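Local coordinates for protein cytochrome c2 (Blastochloris viridis, PDB 1CO6) that carries electrons through a covalently bound heme c to the oxidized bacteriochlorophyll in the photophosphorylation pathway of a purple photosynthetic bacterium, at residues 14-19 with 25-30. Numbering follows the deposited sequence.
Sequences LVCHSI and NKVGPV. With HEC (heme c), chain B.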
loop_
_atom_site.group_PDB
_atom_site.type_symbol
_atom_site.label_atom_id
_atom_site.label_comp_id
_atom_site.label_asym_id
_atom_site.label_seq_id
_atom_site.Cartn_x
_atom_site.Cartn_y
_atom_site.Cartn_z
ATOM N N LEU A 14 -5.091 7.081 -3.796
ATOM C CA LEU A 14 -4.426 8.046 -4.699
ATOM C C LEU A 14 -4.161 9.445 -4.149
ATOM O O LEU A 14 -3.185 10.073 -4.610
ATOM C CB LEU A 14 -5.237 8.035 -5.998
ATOM C CG LEU A 14 -4.559 8.609 -7.214
ATOM C CD1 LEU A 14 -3.196 7.970 -7.482
ATOM C CD2 LEU A 14 -5.513 8.377 -8.402
ATOM N N VAL A 15 -4.971 9.906 -3.257
ATOM C CA VAL A 15 -4.889 11.196 -2.574
ATOM C C VAL A 15 -3.497 11.285 -1.938
ATOM O O VAL A 15 -2.832 12.337 -2.005
ATOM C CB VAL A 15 -6.015 11.305 -1.537
ATOM C CG1 VAL A 15 -5.909 12.548 -0.675
ATOM C CG2 VAL A 15 -7.412 11.155 -2.182
ATOM N N CYS A 16 -3.035 10.175 -1.371
ATOM C CA CYS A 16 -1.696 10.193 -0.725
ATOM C C CYS A 16 -0.635 9.382 -1.373
ATOM O O CYS A 16 0.558 9.631 -1.067
ATOM C CB CYS A 16 -1.856 9.789 0.760
ATOM S SG CYS A 16 -3.104 10.701 1.729
ATOM N N HIS A 17 -0.964 8.471 -2.258
ATOM C CA HIS A 17 0.031 7.585 -2.877
ATOM C C HIS A 17 -0.051 7.587 -4.392
ATOM O O HIS A 17 -1.146 7.750 -4.981
ATOM C CB HIS A 17 -0.277 6.125 -2.389
ATOM C CG HIS A 17 -0.049 5.795 -0.964
ATOM N ND1 HIS A 17 1.178 5.530 -0.475
ATOM C CD2 HIS A 17 -0.931 5.523 0.029
ATOM C CE1 HIS A 17 1.042 5.231 0.812
ATOM N NE2 HIS A 17 -0.263 5.176 1.201
ATOM N N SER A 18 1.100 7.412 -4.990
ATOM C CA SER A 18 1.253 7.260 -6.434
ATOM C C SER A 18 1.582 5.776 -6.746
ATOM O O SER A 18 2.164 5.034 -5.935
ATOM C CB SER A 18 2.383 8.140 -6.999
ATOM O OG SER A 18 1.872 9.463 -6.884
ATOM N N ILE A 19 1.239 5.381 -7.948
ATOM C CA ILE A 19 1.460 4.055 -8.546
ATOM C C ILE A 19 1.553 4.222 -10.069
ATOM O O ILE A 19 0.957 5.172 -10.672
ATOM C CB ILE A 19 0.283 3.106 -8.074
ATOM C CG1 ILE A 19 0.744 1.617 -8.079
ATOM C CG2 ILE A 19 -1.013 3.357 -8.921
ATOM C CD1 ILE A 19 -0.311 0.598 -7.522
ATOM N N ASN A 25 7.044 10.091 -4.589
ATOM C CA ASN A 25 6.562 10.096 -3.201
ATOM C C ASN A 25 5.669 11.320 -2.963
ATOM O O ASN A 25 6.036 12.388 -3.506
ATOM C CB ASN A 25 7.767 10.129 -2.260
ATOM C CG ASN A 25 8.501 8.814 -2.241
ATOM O OD1 ASN A 25 7.841 7.751 -2.227
ATOM N ND2 ASN A 25 9.831 8.835 -2.229
ATOM N N LYS A 26 4.595 11.161 -2.224
ATOM C CA LYS A 26 3.670 12.294 -1.881
ATOM C C LYS A 26 3.505 12.318 -0.361
ATOM O O LYS A 26 4.547 12.295 0.325
ATOM C CB LYS A 26 2.349 12.222 -2.599
ATOM C CG LYS A 26 2.558 12.288 -4.114
ATOM C CD LYS A 26 1.225 12.335 -4.838
ATOM C CE LYS A 26 0.373 11.116 -4.572
ATOM N NZ LYS A 26 -0.978 11.259 -5.196
ATOM N N VAL A 27 2.277 12.421 0.143
ATOM C CA VAL A 27 2.103 12.365 1.606
ATOM C C VAL A 27 2.550 10.923 2.002
ATOM O O VAL A 27 3.143 10.766 3.064
ATOM C CB VAL A 27 0.706 12.726 2.115
ATOM C CG1 VAL A 27 0.435 12.289 3.572
ATOM C CG2 VAL A 27 0.490 14.255 2.058
ATOM N N GLY A 28 2.275 9.959 1.112
ATOM C CA GLY A 28 2.670 8.562 1.411
ATOM C C GLY A 28 3.644 8.137 0.323
ATOM O O GLY A 28 3.782 8.787 -0.727
ATOM N N PRO A 29 4.306 7.013 0.545
ATOM C CA PRO A 29 5.323 6.519 -0.392
ATOM C C PRO A 29 4.765 5.812 -1.615
ATOM O O PRO A 29 3.612 5.313 -1.581
ATOM C CB PRO A 29 6.159 5.533 0.443
ATOM C CG PRO A 29 5.210 5.000 1.500
ATOM C CD PRO A 29 4.236 6.179 1.778
ATOM N N VAL A 30 5.600 5.765 -2.641
ATOM C CA VAL A 30 5.159 5.065 -3.901
ATOM C C VAL A 30 4.758 3.601 -3.597
ATOM O O VAL A 30 5.412 2.896 -2.795
ATOM C CB VAL A 30 6.284 5.097 -4.949
ATOM C CG1 VAL A 30 6.027 4.160 -6.106
ATOM C CG2 VAL A 30 6.485 6.531 -5.431
HETATM FE FE HEC B . -1.051 4.585 2.912
HETATM C CHA HEC B . 1.997 3.997 4.161
HETATM C CHB HEC B . -1.128 1.451 1.527
HETATM C CHC HEC B . -4.314 5.115 1.856
HETATM C CHD HEC B . -0.837 7.896 3.889
HETATM N NA HEC B . 0.219 3.015 2.833
HETATM C C1A HEC B . 1.408 2.894 3.544
HETATM C C2A HEC B . 1.886 1.545 3.436
HETATM C C3A HEC B . 0.999 0.850 2.711
HETATM C C4A HEC B . -0.074 1.743 2.328
HETATM C CMA HEC B . 1.033 -0.647 2.321
HETATM C CAA HEC B . 3.257 1.036 3.987
HETATM C CBA HEC B . 4.340 1.409 2.934
HETATM C CGA HEC B . 5.758 0.962 3.194
HETATM O O1A HEC B . 5.965 0.302 4.199
HETATM O O2A HEC B . 6.586 1.336 2.325
HETATM N NB HEC B . -2.409 3.532 1.893
HETATM C C1B HEC B . -2.211 2.256 1.350
HETATM C C2B HEC B . -3.417 1.875 0.656
HETATM C C3B HEC B . -4.305 2.864 0.781
HETATM C C4B HEC B . -3.694 3.924 1.524
HETATM C CMB HEC B . -3.545 0.514 -0.062
HETATM C CAB HEC B . -5.737 2.878 0.146
HETATM C CBB HEC B . -6.659 2.008 0.768
HETATM N NC HEC B . -2.310 6.182 2.890
HETATM C C1C HEC B . -3.606 6.179 2.425
HETATM C C2C HEC B . -4.147 7.515 2.599
HETATM C C3C HEC B . -3.216 8.271 3.193
HETATM C C4C HEC B . -2.035 7.463 3.354
HETATM C CMC HEC B . -5.587 7.911 2.211
HETATM C CAC HEC B . -3.330 9.817 3.518
HETATM C CBC HEC B . -4.369 10.302 4.330
HETATM N ND HEC B . 0.342 5.727 3.805
HETATM C C1D HEC B . 0.218 7.065 4.184
HETATM C C2D HEC B . 1.408 7.432 4.955
HETATM C C3D HEC B . 2.203 6.363 5.010
HETATM C C4D HEC B . 1.544 5.287 4.323
HETATM C CMD HEC B . 1.619 8.849 5.549
HETATM C CAD HEC B . 3.545 6.204 5.774
HETATM C CBD HEC B . 3.289 5.554 7.172
HETATM C CGD HEC B . 4.399 5.807 8.175
HETATM O O1D HEC B . 4.006 5.522 9.347
HETATM O O2D HEC B . 5.530 6.223 7.826
HETATM O O HOH W 1 -0.336 13.707 -1.346
HETATM O O HOH W 2 3.385 8.219 -3.427
#
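The imidazole of H17 lies against P29, its CE1 3.5 Å from CD of the proline ring, while ND1 next to it gives its N-H to the carbonyl oxygen of the same residue. That bond is short (2.7 Å between H17 ND1 and P29 O) and nearly straight at 166°, and the oxygen sits only slightly out of the imidazole plane. The other ring nitrogen, NE2, coordinates the heme iron, 2.0 Å from FE; CG of H17, anti to the carbonyl carbon (chi1 -68°), carries the ring from the backbone toward the heme. Held at both nitrogens, the imidazole has its rotation fixed, and the carbonyl would be expected to make it a more electron-rich ligand. C16 and H17 belong to the CXXCH motif of c-type cytochromes: SG of C16 is bonded to CAC of the heme, C13 supplies the other thioether link, and M79 is the second axial ligand of the iron. The loop 25-30 packs beside this motif. There the amide of G28 donates to C16 O (2.8 Å from G28 N), and CA of G28 lies against the heme, 3.9 Å from its C2D. Across the outer part of the contact the K26 chain runs alongside S18, bent at chi3 (-61°), with CE 3.2 Å from OG of S18. NZ of K26 hydrogen-bonds L14 O at 2.6 Å, nearly in line with the C=O, whereas OG of S18 is hydrogen-bonded to K24. Two waters join the backbones: one links V15 O to the amide of V27, and the other receives the amide N-H of S18 and donates to G28 O. Within 25-30, OD1 of N25 accepts the amide N-H of V30, the residue after P29.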